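Long-range contacts in putative sortase (Streptococcus pneumoniae, PDB 2W1J), which probably joins pilin subunits covalently into the pilus fibre, as a class C sortase acting by transpeptidation: residues 54-59 with 80-85; 37-42 with 97-102; 68-73 with 137-142; 42-47 with 111-116; 145-150 with 170-175. One frame throughout, in Å; residues are numbered along the deposited sequence. Where two conformers were deposited one is given.

Contact 1: 54-59 with 80-85; sequences AEYARM and VYAGTA
The hydroxyl of Tyr56 is held by two hydrogen bonds: Gly83 N donates to Tyr56 OH across 2.9 Å, bent to 146° at the hydrogen, and His95 ND1 bonds the same oxygen from strand 93-95. The ring gets there because CG of Tyr56 stands between the backbone N and the carbonyl carbon (chi1 65°), the crowded position, which carries the phenol from the type I turn Glu55-Arg58 across to residues 80-85. The two bonds hold the tip of the phenol in place. Beside the ring, the methyl of Ala82 meets three side chains of 54-59. Ala82 CB sits 3.8 Å from Ala54 CB and 4.1 Å from Ala57 CB, and Tyr56 CZ comes obliquely to 4.1 Å from the same Ala82 CB. Small side chains let the two backbones approach closely, with Ala54 CA and Gly83 CA 5.6 Å apart. Gly83 has a positive phi (74°), and the chain turns here toward Ala85, the N-cap of helix 86-91. Glu97 lies against the Tyr56 ring, and Met66 covers Ala57 and Ala82. The arrangement fastens the loop leading into strand 65-71 onto the segment where the chain leaves strand 76-82 of the sortase beta-barrel for helix 86-91.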
# COMPACT_ATOMS: atom_id res chain seq x y z
N ALA A 54 -13.50 -2.74 -5.62
CA ALA A 54 -12.52 -3.79 -5.88
C ALA A 54 -12.77 -4.97 -4.95
O ALA A 54 -12.95 -4.79 -3.75
CB ALA A 54 -11.11 -3.25 -5.68
N GLU A 55 -12.79 -6.18 -5.51
CA GLU A 55 -13.13 -7.37 -4.73
C GLU A 55 -11.97 -8.34 -4.58
O GLU A 55 -12.11 -9.39 -3.95
CB GLU A 55 -14.32 -8.09 -5.38
CG GLU A 55 -15.57 -7.23 -5.53
CD GLU A 55 -16.78 -8.02 -6.02
OE1 GLU A 55 -17.19 -8.99 -5.33
OE2 GLU A 55 -17.33 -7.67 -7.08
N TYR A 56 -10.82 -7.99 -5.15
CA TYR A 56 -9.73 -8.95 -5.29
C TYR A 56 -8.98 -9.25 -3.98
O TYR A 56 -8.26 -10.24 -3.90
CB TYR A 56 -8.74 -8.50 -6.36
CG TYR A 56 -8.02 -7.22 -6.02
CD1 TYR A 56 -6.85 -7.23 -5.27
CD2 TYR A 56 -8.52 -5.99 -6.42
CE1 TYR A 56 -6.19 -6.06 -4.95
CE2 TYR A 56 -7.87 -4.81 -6.11
CZ TYR A 56 -6.70 -4.85 -5.37
OH TYR A 56 -6.07 -3.66 -5.07
N ALA A 57 -9.19 -8.42 -2.97
CA ALA A 57 -8.46 -8.56 -1.71
C ALA A 57 -9.37 -8.87 -0.52
O ALA A 57 -8.98 -8.67 0.63
CB ALA A 57 -7.65 -7.28 -1.43
N ARG A 58 -10.57 -9.39 -0.79
CA ARG A 58 -11.53 -9.66 0.28
C ARG A 58 -10.96 -10.53 1.41
O ARG A 58 -11.32 -10.35 2.57
CB ARG A 58 -12.83 -10.26 -0.27
CG ARG A 58 -13.64 -9.30 -1.13
CD ARG A 58 -14.96 -9.92 -1.53
NE ARG A 58 -15.90 -9.96 -0.41
CZ ARG A 58 -17.05 -10.62 -0.42
NH1 ARG A 58 -17.42 -11.30 -1.49
NH2 ARG A 58 -17.84 -10.59 0.65
N MET A 59 -10.09 -11.47 1.06
CA MET A 59 -9.53 -12.37 2.06
C MET A 59 -8.72 -11.65 3.14
O MET A 59 -8.59 -12.13 4.26
CB MET A 59 -8.69 -13.49 1.41
CG MET A 59 -7.26 -13.10 1.05
SD MET A 59 -7.12 -11.92 -0.31
CE MET A 59 -7.30 -12.96 -1.75
N VAL A 80 -5.62 1.06 4.60
CA VAL A 80 -5.41 0.70 3.20
C VAL A 80 -6.62 -0.07 2.70
O VAL A 80 -7.06 -1.04 3.32
CB VAL A 80 -4.14 -0.19 3.04
CG1 VAL A 80 -3.97 -0.61 1.60
CG2 VAL A 80 -2.90 0.54 3.54
N TYR A 81 -7.16 0.38 1.57
CA TYR A 81 -8.31 -0.27 0.94
C TYR A 81 -7.89 -0.86 -0.39
O TYR A 81 -6.88 -0.44 -0.96
CB TYR A 81 -9.44 0.75 0.69
CG TYR A 81 -9.95 1.37 1.96
CD1 TYR A 81 -9.40 2.53 2.47
CD2 TYR A 81 -10.99 0.77 2.67
CE1 TYR A 81 -9.87 3.08 3.65
CE2 TYR A 81 -11.46 1.32 3.84
CZ TYR A 81 -10.89 2.47 4.33
OH TYR A 81 -11.37 3.01 5.50
N ALA A 82 -8.66 -1.82 -0.88
CA ALA A 82 -8.40 -2.41 -2.19
C ALA A 82 -8.67 -1.42 -3.32
O ALA A 82 -9.65 -0.68 -3.30
CB ALA A 82 -9.24 -3.67 -2.38
N GLY A 83 -7.79 -1.42 -4.31
CA GLY A 83 -7.94 -0.54 -5.47
C GLY A 83 -7.63 0.91 -5.17
O GLY A 83 -7.26 1.26 -4.04
N THR A 84 -7.82 1.75 -6.18
CA THR A 84 -7.40 3.14 -6.08
C THR A 84 -8.48 4.08 -6.61
O THR A 84 -8.18 5.19 -7.06
CB THR A 84 -6.07 3.41 -6.83
OG1 THR A 84 -6.16 2.90 -8.16
CG2 THR A 84 -4.90 2.71 -6.12
N ALA A 85 -9.73 3.64 -6.54
CA ALA A 85 -10.86 4.48 -6.94
C ALA A 85 -10.89 5.80 -6.17
O ALA A 85 -10.36 5.89 -5.06
CB ALA A 85 -12.17 3.73 -6.77

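Contact 2: 37-42 with 97-102; sequences NVVSGD and EGTSLP
Asn37 carries CG anti to its backbone N (chi1 -171°), which swings the amide toward the other loop, whereas Ser40 holds OG in the crowded position between N and the carbonyl carbon (chi1 44°), curled back beside its own N-H. Asn37 ND2 donates to Gly98 O over 2.9 Å, a fairly straight bond that lies in both the amide plane and the carbonyl plane. The other end of the amide, OD1, accepts from Ile165 N, so both polar atoms of the group are used and its rotation is fixed. Glu97 O is gripped twice by one residue: Ser40 N reaches it at 3.1 Å within the carbonyl plane, and Ser40 OG at 2.8 Å from above that plane. A water closes the ring, donating a hydrogen bond to Ser40 OG at 3.1 Å and accepting one from Glu97 N at 3.0 Å. Between these bonds the two backbones are in contact: Gly98 CA lies 3.2 Å from Val38 O in a CA-H...O contact, an approach open only to a residue without a side chain, and one that also suits the positive phi of Gly98 (102°). Beyond, the methyls Val39 CG2 and Thr99 CG2 lie side by side at 4.2 Å. Two irregular loops are thereby joined, leading into Asp42, which begins an Asp-Pro-Trp sequence that probably corresponds to the lid of class C sortases.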
# COMPACT_ATOMS: atom_id res chain seq x y z
N ASN A 37 1.17 -9.62 -12.95
CA ASN A 37 1.84 -8.42 -12.43
C ASN A 37 1.86 -7.34 -13.50
O ASN A 37 2.90 -7.03 -14.10
CB ASN A 37 3.26 -8.80 -11.96
CG ASN A 37 3.98 -7.68 -11.21
OD1 ASN A 37 5.20 -7.60 -11.27
ND2 ASN A 37 3.23 -6.85 -10.47
N VAL A 38 0.68 -6.77 -13.74
CA VAL A 38 0.50 -5.72 -14.72
C VAL A 38 -0.26 -4.59 -14.04
O VAL A 38 -1.35 -4.80 -13.51
CB VAL A 38 -0.30 -6.22 -15.95
CG1 VAL A 38 -0.60 -5.07 -16.90
CG2 VAL A 38 0.46 -7.33 -16.66
N VAL A 39 0.33 -3.40 -14.04
CA VAL A 39 -0.25 -2.32 -13.28
C VAL A 39 -1.54 -1.86 -13.91
O VAL A 39 -1.61 -1.59 -15.12
CB VAL A 39 0.73 -1.15 -13.08
CG1 VAL A 39 -0.02 0.10 -12.61
CG2 VAL A 39 1.79 -1.55 -12.07
N SER A 40 -2.59 -1.80 -13.10
CA SER A 40 -3.92 -1.46 -13.56
C SER A 40 -3.93 -0.13 -14.32
O SER A 40 -4.52 -0.03 -15.40
CB SER A 40 -4.88 -1.41 -12.37
OG SER A 40 -4.28 -0.74 -11.27
N GLY A 41 -3.28 0.88 -13.76
CA GLY A 41 -3.25 2.20 -14.39
C GLY A 41 -2.76 3.28 -13.44
O GLY A 41 -2.46 3.00 -12.27
N ASP A 42 -2.68 4.51 -13.92
CA ASP A 42 -2.33 5.65 -13.07
C ASP A 42 -3.55 6.02 -12.23
O ASP A 42 -4.58 6.39 -12.78
CB ASP A 42 -1.92 6.85 -13.94
CG ASP A 42 -1.72 8.13 -13.13
OD1 ASP A 42 -1.26 8.05 -11.98
OD2 ASP A 42 -1.99 9.22 -13.70
N GLU A 97 -3.93 -2.16 -7.82
CA GLU A 97 -4.27 -3.46 -8.38
C GLU A 97 -3.28 -3.83 -9.48
O GLU A 97 -2.87 -2.97 -10.27
CB GLU A 97 -5.71 -3.48 -8.90
CG GLU A 97 -6.18 -4.86 -9.34
CD GLU A 97 -7.67 -4.95 -9.61
OE1 GLU A 97 -8.36 -3.90 -9.59
OE2 GLU A 97 -8.16 -6.08 -9.85
N GLY A 98 -2.87 -5.09 -9.51
CA GLY A 98 -1.80 -5.53 -10.39
C GLY A 98 -0.49 -5.71 -9.65
O GLY A 98 0.42 -6.35 -10.16
N THR A 99 -0.38 -5.14 -8.44
CA THR A 99 0.80 -5.33 -7.60
C THR A 99 0.51 -6.36 -6.51
O THR A 99 -0.64 -6.74 -6.29
CB THR A 99 1.34 -3.99 -7.02
OG1 THR A 99 0.52 -3.51 -5.95
CG2 THR A 99 1.46 -2.94 -8.13
N SER A 100 1.55 -6.83 -5.82
CA SER A 100 1.38 -7.88 -4.82
C SER A 100 0.51 -7.39 -3.66
O SER A 100 0.60 -6.22 -3.26
CB SER A 100 2.74 -8.26 -4.23
OG SER A 100 3.68 -8.60 -5.23
N LEU A 101 -0.31 -8.29 -3.11
CA LEU A 101 -0.95 -7.99 -1.84
C LEU A 101 0.09 -7.80 -0.75
O LEU A 101 1.18 -8.40 -0.80
CB LEU A 101 -1.88 -9.13 -1.44
CG LEU A 101 -3.03 -9.40 -2.40
CD1 LEU A 101 -3.79 -10.64 -1.96
CD2 LEU A 101 -3.97 -8.19 -2.44
N PRO A 102 -0.22 -6.95 0.24
CA PRO A 102 0.78 -6.56 1.24
C PRO A 102 0.92 -7.61 2.33
O PRO A 102 0.53 -7.40 3.49
CB PRO A 102 0.22 -5.24 1.79
CG PRO A 102 -1.27 -5.39 1.64
CD PRO A 102 -1.45 -6.14 0.35
O HOH W 1 -5.79 0.07 -8.64

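Contact 3: 68-73 with 137-142; sequences HVEIPV and YVHNIK
Strands 65-71 and 135-139 run antiparallel and join the first strand of the sortase beta-barrel to the last in its strand order, closing the sheet. His68 pairs with His139, its O accepting from His139 N almost along the C=O axis and its N giving a longer bond to His139 O. The two imidazoles form an offset stack, centroids 3.9 Å apart and planes 17° off parallel, with His68 CE1 over the centre of the His139 ring and His139 CB over the face of the His68 ring. Both nitrogens of His68 bond to carboxylates, Asp77 and, from helix 5-15, Asp10, which would probably favour a charged ring. Val69 and Val138 form a non-hydrogen-bonded pair, their side chains on the face opposite the histidines. Glu70 exchanges two 2.8 Å bonds with Tyr137, Glu70 N to Tyr137 O and Tyr137 N to Glu70 O. Its extended side chain, CG anti to N (chi1 -177°), brings OE1 to 2.8 Å from His139 NE2, in the imidazole plane but above the carboxylate's plane. Glu70 thus fixes the rotation of the ring stacked on His68. Past the strand, Pro72 meets the edge of the Tyr137 ring, CD lying near its plane at 3.9 Å from CD2.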
# COMPACT_ATOMS: atom_id res chain seq x y z
N HIS A 68 -3.14 -1.32 7.44
CA HIS A 68 -2.75 0.08 7.47
C HIS A 68 -1.27 0.24 7.27
O HIS A 68 -0.49 -0.70 7.48
CB HIS A 68 -3.27 0.86 8.70
CG HIS A 68 -3.02 0.21 10.03
ND1 HIS A 68 -2.13 0.73 10.95
CD2 HIS A 68 -3.63 -0.83 10.65
CE1 HIS A 68 -2.16 -0.01 12.05
NE2 HIS A 68 -3.06 -0.96 11.89
N VAL A 69 -0.90 1.42 6.80
CA VAL A 69 0.50 1.78 6.60
C VAL A 69 0.88 2.85 7.60
O VAL A 69 0.26 3.93 7.66
CB VAL A 69 0.78 2.24 5.14
CG1 VAL A 69 -0.12 3.40 4.72
CG2 VAL A 69 2.25 2.54 4.93
N GLU A 70 1.90 2.55 8.40
CA GLU A 70 2.33 3.39 9.50
C GLU A 70 3.72 3.93 9.20
O GLU A 70 4.65 3.15 8.93
CB GLU A 70 2.35 2.54 10.78
CG GLU A 70 2.73 3.33 12.03
CD GLU A 70 3.01 2.46 13.23
OE1 GLU A 70 3.01 1.21 13.10
OE2 GLU A 70 3.25 3.03 14.32
N ILE A 71 3.87 5.25 9.23
CA ILE A 71 5.16 5.86 8.94
C ILE A 71 5.47 6.81 10.10
O ILE A 71 5.14 8.00 10.06
CB ILE A 71 5.17 6.62 7.60
CG1 ILE A 71 4.41 5.86 6.51
CG2 ILE A 71 6.61 6.95 7.20
CD1 ILE A 71 4.21 6.66 5.23
N PRO A 72 6.04 6.27 11.18
CA PRO A 72 6.15 7.05 12.42
C PRO A 72 6.88 8.38 12.26
O PRO A 72 6.49 9.37 12.89
CB PRO A 72 6.92 6.10 13.34
CG PRO A 72 6.52 4.74 12.88
CD PRO A 72 6.42 4.86 11.38
N VAL A 73 7.91 8.45 11.43
CA VAL A 73 8.74 9.64 11.40
C VAL A 73 7.98 10.86 10.85
O VAL A 73 8.33 11.99 11.15
CB VAL A 73 10.07 9.37 10.64
CG1 VAL A 73 9.82 9.15 9.15
CG2 VAL A 73 11.08 10.46 10.89
N TYR A 137 5.88 0.67 8.34
CA TYR A 137 5.34 -0.59 8.84
C TYR A 137 4.02 -0.85 8.14
O TYR A 137 3.15 0.02 8.09
CB TYR A 137 5.17 -0.54 10.36
CG TYR A 137 6.48 -0.28 11.06
CD1 TYR A 137 7.31 -1.33 11.44
CD2 TYR A 137 6.91 1.02 11.28
CE1 TYR A 137 8.54 -1.08 12.03
CE2 TYR A 137 8.13 1.28 11.87
CZ TYR A 137 8.94 0.22 12.24
OH TYR A 137 10.16 0.44 12.83
N VAL A 138 3.88 -2.05 7.60
CA VAL A 138 2.66 -2.44 6.93
C VAL A 138 1.97 -3.46 7.82
O VAL A 138 2.53 -4.52 8.13
CB VAL A 138 2.96 -3.04 5.54
CG1 VAL A 138 1.67 -3.53 4.87
CG2 VAL A 138 3.68 -2.02 4.67
N HIS A 139 0.76 -3.12 8.28
CA HIS A 139 -0.03 -3.97 9.16
C HIS A 139 -1.04 -4.73 8.34
O HIS A 139 -1.77 -4.13 7.55
CB HIS A 139 -0.81 -3.10 10.16
CG HIS A 139 0.05 -2.28 11.08
ND1 HIS A 139 0.04 -2.46 12.44
CD2 HIS A 139 0.91 -1.27 10.83
CE1 HIS A 139 0.86 -1.59 13.00
NE2 HIS A 139 1.41 -0.85 12.05
N ASN A 140 -1.10 -6.04 8.54
CA ASN A 140 -2.15 -6.84 7.93
C ASN A 140 -2.81 -7.72 8.99
O ASN A 140 -2.47 -7.61 10.17
CB ASN A 140 -1.64 -7.61 6.69
CG ASN A 140 -0.58 -8.64 7.04
OD1 ASN A 140 -0.64 -9.28 8.08
ND2 ASN A 140 0.38 -8.81 6.14
N ILE A 141 -3.74 -8.58 8.59
CA ILE A 141 -4.46 -9.38 9.58
C ILE A 141 -3.56 -10.33 10.37
O ILE A 141 -3.92 -10.74 11.47
CB ILE A 141 -5.61 -10.20 8.95
CG1 ILE A 141 -5.12 -11.01 7.75
CG2 ILE A 141 -6.75 -9.27 8.57
CD1 ILE A 141 -6.12 -12.04 7.23
N LYS A 142 -2.41 -10.69 9.80
CA LYS A 142 -1.50 -11.64 10.43
C LYS A 142 -0.46 -10.98 11.33
O LYS A 142 -0.17 -11.49 12.41
CB LYS A 142 -0.79 -12.45 9.34
CG LYS A 142 0.27 -13.42 9.86
CD LYS A 142 0.98 -14.12 8.70
CE LYS A 142 2.20 -14.88 9.16
NZ LYS A 142 2.96 -15.43 8.00

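Contact 4: 42-47 with 111-116; sequences DPWSEE and VITAHT
The indole of Trp44 has Pro43 CB on one face, 3.8 Å above the plane and displaced toward the rim, and around its edge lie Asp42 OD1, Ala114 O and His115 ND1. The His115 imidazole meets the five-membered ring rim to rim, with planes 52° apart and Trp44 NE1 3.0 Å from His115 ND1. At the far end of the indole, Trp44 CH2 comes tip to tip with the methyl of Thr113, obliquely, 3.2 Å from CG2 in the conformer described, one of two. That methyl also takes Pro43 CG at 3.8 Å, so proline and indole both pack on it. The indole is presented by a type I turn, Asp42-Ser45, whose first carbonyl is held twice: Ser45 N reaches Asp42 O at 3.0 Å and Ser45 OG the same oxygen at 2.9 Å. Asp42, Pro43 and Trp44 probably form the lid, as in other class C sortases. Asp42 forms a salt bridge with Arg186, and a glycerol, probably from the crystallisation liquor, bonds His115 ND1. The turn precedes helix 46-49, with Ser45 at its N-cap, OG bonding Met48 N only weakly, and Trp44 lies over the neighbouring strands 108-113 and 170-178, touching Leu175 and Cys177.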
# COMPACT_ATOMS: atom_id res chain seq x y z
N ASP A 42 -2.68 4.51 -13.92
CA ASP A 42 -2.33 5.65 -13.07
C ASP A 42 -3.55 6.02 -12.23
O ASP A 42 -4.58 6.39 -12.78
CB ASP A 42 -1.92 6.85 -13.94
CG ASP A 42 -1.72 8.13 -13.13
OD1 ASP A 42 -1.26 8.05 -11.98
OD2 ASP A 42 -1.99 9.22 -13.70
N PRO A 43 -3.44 5.92 -10.90
CA PRO A 43 -4.63 6.13 -10.06
C PRO A 43 -5.34 7.46 -10.28
O PRO A 43 -6.54 7.56 -10.02
CB PRO A 43 -4.06 6.07 -8.64
CG PRO A 43 -2.92 5.12 -8.76
CD PRO A 43 -2.30 5.42 -10.11
N TRP A 44 -4.61 8.47 -10.73
CA TRP A 44 -5.19 9.81 -10.82
C TRP A 44 -5.80 10.10 -12.18
O TRP A 44 -6.36 11.18 -12.40
CB TRP A 44 -4.17 10.87 -10.39
CG TRP A 44 -3.82 10.75 -8.93
CD1 TRP A 44 -4.45 11.36 -7.89
CD2 TRP A 44 -2.79 9.94 -8.36
NE1 TRP A 44 -3.87 10.99 -6.70
CE2 TRP A 44 -2.84 10.12 -6.96
CE3 TRP A 44 -1.81 9.09 -8.89
CZ2 TRP A 44 -1.96 9.48 -6.08
CZ3 TRP A 44 -0.94 8.45 -8.01
CH2 TRP A 44 -1.02 8.65 -6.63
N SER A 45 -5.73 9.14 -13.09
CA SER A 45 -6.38 9.27 -14.39
C SER A 45 -7.89 9.09 -14.25
O SER A 45 -8.36 8.47 -13.30
CB SER A 45 -5.82 8.23 -15.37
OG SER A 45 -6.29 6.93 -15.04
N GLU A 46 -8.64 9.62 -15.20
CA GLU A 46 -10.10 9.55 -15.14
C GLU A 46 -10.61 8.11 -15.11
O GLU A 46 -11.53 7.79 -14.37
CB GLU A 46 -10.74 10.32 -16.30
CG GLU A 46 -10.66 11.83 -16.13
CD GLU A 46 -11.42 12.31 -14.90
OE1 GLU A 46 -12.60 11.92 -14.75
OE2 GLU A 46 -10.84 13.07 -14.10
N GLU A 47 -9.99 7.25 -15.92
CA GLU A 47 -10.40 5.85 -16.02
C GLU A 47 -10.25 5.13 -14.68
O GLU A 47 -11.06 4.27 -14.33
CB GLU A 47 -9.60 5.13 -17.11
CG GLU A 47 -9.94 3.66 -17.27
CD GLU A 47 -8.92 2.91 -18.11
OE1 GLU A 47 -8.24 3.56 -18.94
OE2 GLU A 47 -8.78 1.68 -17.94
N VAL A 111 2.31 -2.02 -3.92
CA VAL A 111 2.32 -0.56 -4.08
C VAL A 111 1.09 0.02 -3.40
O VAL A 111 -0.03 -0.45 -3.60
CB VAL A 111 2.40 -0.15 -5.56
CG1 VAL A 111 2.37 1.37 -5.69
CG2 VAL A 111 3.65 -0.73 -6.21
N ILE A 112 1.33 1.00 -2.54
CA ILE A 112 0.30 1.63 -1.72
C ILE A 112 0.28 3.12 -2.07
O ILE A 112 1.32 3.77 -2.06
CB ILE A 112 0.57 1.43 -0.21
CG1 ILE A 112 0.60 -0.06 0.14
CG2 ILE A 112 -0.48 2.18 0.63
CD1 ILE A 112 0.94 -0.34 1.59
N THR A 113 -0.91 3.63 -2.40
CA THR A 113 -1.10 4.94 -3.04
C THR A 113 -1.89 5.88 -2.13
O THR A 113 -2.86 5.44 -1.51
CB THR A 113 -1.97 4.73 -4.29
OG1 THR A 113 -1.46 3.64 -5.06
CG2 THR A 113 -2.04 5.99 -5.13
N ALA A 114 -1.53 7.15 -2.10
CA ALA A 114 -2.37 8.13 -1.42
C ALA A 114 -2.08 9.53 -1.93
O ALA A 114 -1.05 9.77 -2.58
CB ALA A 114 -2.20 8.06 0.11
N HIS A 115 -2.99 10.46 -1.66
CA HIS A 115 -2.89 11.82 -2.18
C HIS A 115 -1.78 12.63 -1.53
O HIS A 115 -1.36 12.38 -0.40
CB HIS A 115 -4.19 12.58 -1.95
CG HIS A 115 -5.32 12.16 -2.85
ND1 HIS A 115 -5.17 12.03 -4.21
CD2 HIS A 115 -6.62 11.91 -2.58
CE1 HIS A 115 -6.34 11.69 -4.74
NE2 HIS A 115 -7.23 11.62 -3.77
N THR A 116 -1.34 13.66 -2.26
CA THR A 116 -0.57 14.76 -1.69
C THR A 116 -1.35 16.05 -1.95
O THR A 116 -1.88 16.26 -3.04
CB THR A 116 0.84 14.89 -2.34
OG1 THR A 116 1.74 13.91 -1.78
CG2 THR A 116 1.42 16.26 -2.09

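Contact 5: 145-150 with 170-175; sequences MAYQVD and DYVTLL
Two strands of the sortase beta-barrel cross here without pairing: 144-155 and 170-178 are separated in the sheet by strand 185-194, and their segments pass 8.0 Å apart at 70°, so the gap is bridged mainly by side chains, the Tyr147 ring reaching the backbone of 170-172. Tyr147 does most of the work. With CG anti to its carbonyl carbon (chi1 -72°), its ring points at the second strand, and Tyr147 OH donates to Asp170 OD1 over 2.7 Å. The carboxylate oxygen lies near the plane of the phenol ring at its edge, yet the hydroxyl meets it from above the carboxylate plane, the two flat groups being turned 71° against each other. The other oxygen, Asp170 OD2, is taken by Arg193 and by Gly105 N, so the carboxylate is held at both ends and its charge is probably balanced by the guanidinium. Over one face of the same ring sits Val172 CG2, 3.7 Å from the centroid in a CH-pi contact, offset toward the rim so that its closest atom is Tyr147 CZ at 3.4 Å. One ring is held by a bond at its tip and a methyl on its face. Farther along, Asp150 forms a salt bridge with Arg190, which also makes a cation-pi contact with Tyr171. The carboxylate and that phenol are joined through one water, 2.5 Å from Asp150 OD2 and 2.7 Å from Tyr171 OH.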
# COMPACT_ATOMS: atom_id res chain seq x y z
N MET A 145 4.73 -5.82 9.34
CA MET A 145 5.95 -6.00 8.55
C MET A 145 6.71 -4.69 8.49
O MET A 145 6.13 -3.65 8.18
CB MET A 145 5.59 -6.44 7.13
CG MET A 145 4.76 -7.71 7.09
SD MET A 145 4.47 -8.29 5.40
CE MET A 145 3.56 -6.91 4.71
N ALA A 146 8.02 -4.74 8.71
CA ALA A 146 8.86 -3.56 8.66
C ALA A 146 9.59 -3.45 7.32
O ALA A 146 10.11 -4.44 6.80
CB ALA A 146 9.88 -3.59 9.80
N TYR A 147 9.65 -2.22 6.83
CA TYR A 147 10.36 -1.88 5.60
C TYR A 147 11.30 -0.70 5.85
O TYR A 147 11.00 0.16 6.69
CB TYR A 147 9.36 -1.55 4.47
CG TYR A 147 8.65 -2.79 3.98
CD1 TYR A 147 7.55 -3.32 4.65
CD2 TYR A 147 9.14 -3.48 2.87
CE1 TYR A 147 6.95 -4.50 4.21
CE2 TYR A 147 8.56 -4.67 2.44
CZ TYR A 147 7.46 -5.17 3.11
OH TYR A 147 6.87 -6.34 2.69
N GLN A 148 12.39 -0.65 5.10
CA GLN A 148 13.36 0.42 5.23
C GLN A 148 13.56 1.07 3.86
O GLN A 148 13.87 0.39 2.88
CB GLN A 148 14.68 -0.13 5.77
CG GLN A 148 15.78 0.91 5.91
CD GLN A 148 17.04 0.26 6.44
OE1 GLN A 148 17.00 -0.55 7.36
NE2 GLN A 148 18.18 0.59 5.83
N VAL A 149 13.36 2.38 3.79
CA VAL A 149 13.46 3.10 2.52
C VAL A 149 14.86 2.94 1.95
O VAL A 149 15.87 3.22 2.62
CB VAL A 149 13.13 4.58 2.70
CG1 VAL A 149 13.32 5.33 1.38
CG2 VAL A 149 11.72 4.73 3.25
N ASP A 150 14.94 2.53 0.69
CA ASP A 150 16.23 2.43 -0.01
C ASP A 150 16.32 3.20 -1.33
O ASP A 150 17.40 3.32 -1.88
CB ASP A 150 16.65 0.96 -0.23
CG ASP A 150 15.95 0.31 -1.43
OD1 ASP A 150 14.84 0.71 -1.77
OD2 ASP A 150 16.52 -0.63 -2.05
N ASP A 170 11.83 -8.19 -1.61
CA ASP A 170 10.54 -8.00 -0.95
C ASP A 170 10.42 -6.49 -0.74
O ASP A 170 11.04 -5.93 0.17
CB ASP A 170 10.59 -8.76 0.40
CG ASP A 170 9.30 -8.65 1.22
OD1 ASP A 170 8.46 -7.76 0.96
OD2 ASP A 170 9.15 -9.46 2.17
N TYR A 171 9.65 -5.84 -1.61
CA TYR A 171 9.55 -4.38 -1.67
C TYR A 171 8.12 -3.90 -1.41
O TYR A 171 7.15 -4.56 -1.80
CB TYR A 171 9.94 -3.88 -3.06
CG TYR A 171 11.41 -3.88 -3.41
CD1 TYR A 171 12.36 -3.32 -2.56
CD2 TYR A 171 11.84 -4.35 -4.66
CE1 TYR A 171 13.71 -3.27 -2.93
CE2 TYR A 171 13.18 -4.30 -5.03
CZ TYR A 171 14.11 -3.75 -4.17
OH TYR A 171 15.44 -3.70 -4.54
N VAL A 172 8.00 -2.73 -0.79
CA VAL A 172 6.76 -1.97 -0.82
C VAL A 172 7.13 -0.57 -1.29
O VAL A 172 8.09 0.03 -0.79
CB VAL A 172 6.08 -1.91 0.57
CG1 VAL A 172 4.94 -0.89 0.58
CG2 VAL A 172 5.56 -3.29 0.96
N THR A 173 6.37 -0.06 -2.26
CA THR A 173 6.53 1.32 -2.71
C THR A 173 5.30 2.13 -2.31
O THR A 173 4.16 1.70 -2.50
CB THR A 173 6.77 1.40 -4.23
OG1 THR A 173 8.02 0.78 -4.53
CG2 THR A 173 6.77 2.85 -4.74
N LEU A 174 5.57 3.30 -1.73
CA LEU A 174 4.56 4.29 -1.41
C LEU A 174 4.55 5.32 -2.54
O LEU A 174 5.60 5.88 -2.89
CB LEU A 174 4.87 4.93 -0.06
CG LEU A 174 5.20 3.94 1.06
CD1 LEU A 174 5.52 4.70 2.34
CD2 LEU A 174 4.05 2.99 1.29
N LEU A 175 3.37 5.51 -3.13
CA LEU A 175 3.20 6.25 -4.37
C LEU A 175 2.30 7.47 -4.15
O LEU A 175 1.20 7.33 -3.61
CB LEU A 175 2.55 5.33 -5.40
CG LEU A 175 2.05 5.90 -6.72
CD1 LEU A 175 3.22 6.46 -7.50
CD2 LEU A 175 1.31 4.85 -7.54
O HOH W 2 17.00 -3.03 -2.50

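In the fold
From the N-terminal helices the chain enters residues 37-42, opening contact 2, then contact 4 through the shared Asp42, contact 1 at 54-59 and contact 3 at 68-73. Contact 1 closes first, at 80-85, nested inside the loops of contacts 2 and 4. Contact 2 closes next, contact 4 at 111-116, crossing contact 2, and contact 3 last at 137-142, crossing contacts 1, 2 and 4. Contact 5 then follows in series. Contacts 1, 2 and 4 lay the segment ahead of strand 65-71 over the barrel; contacts 3 and 5 lie within the barrel itself. Probable backbone hydrogen bonds join contact 5 to contacts 3 and 4.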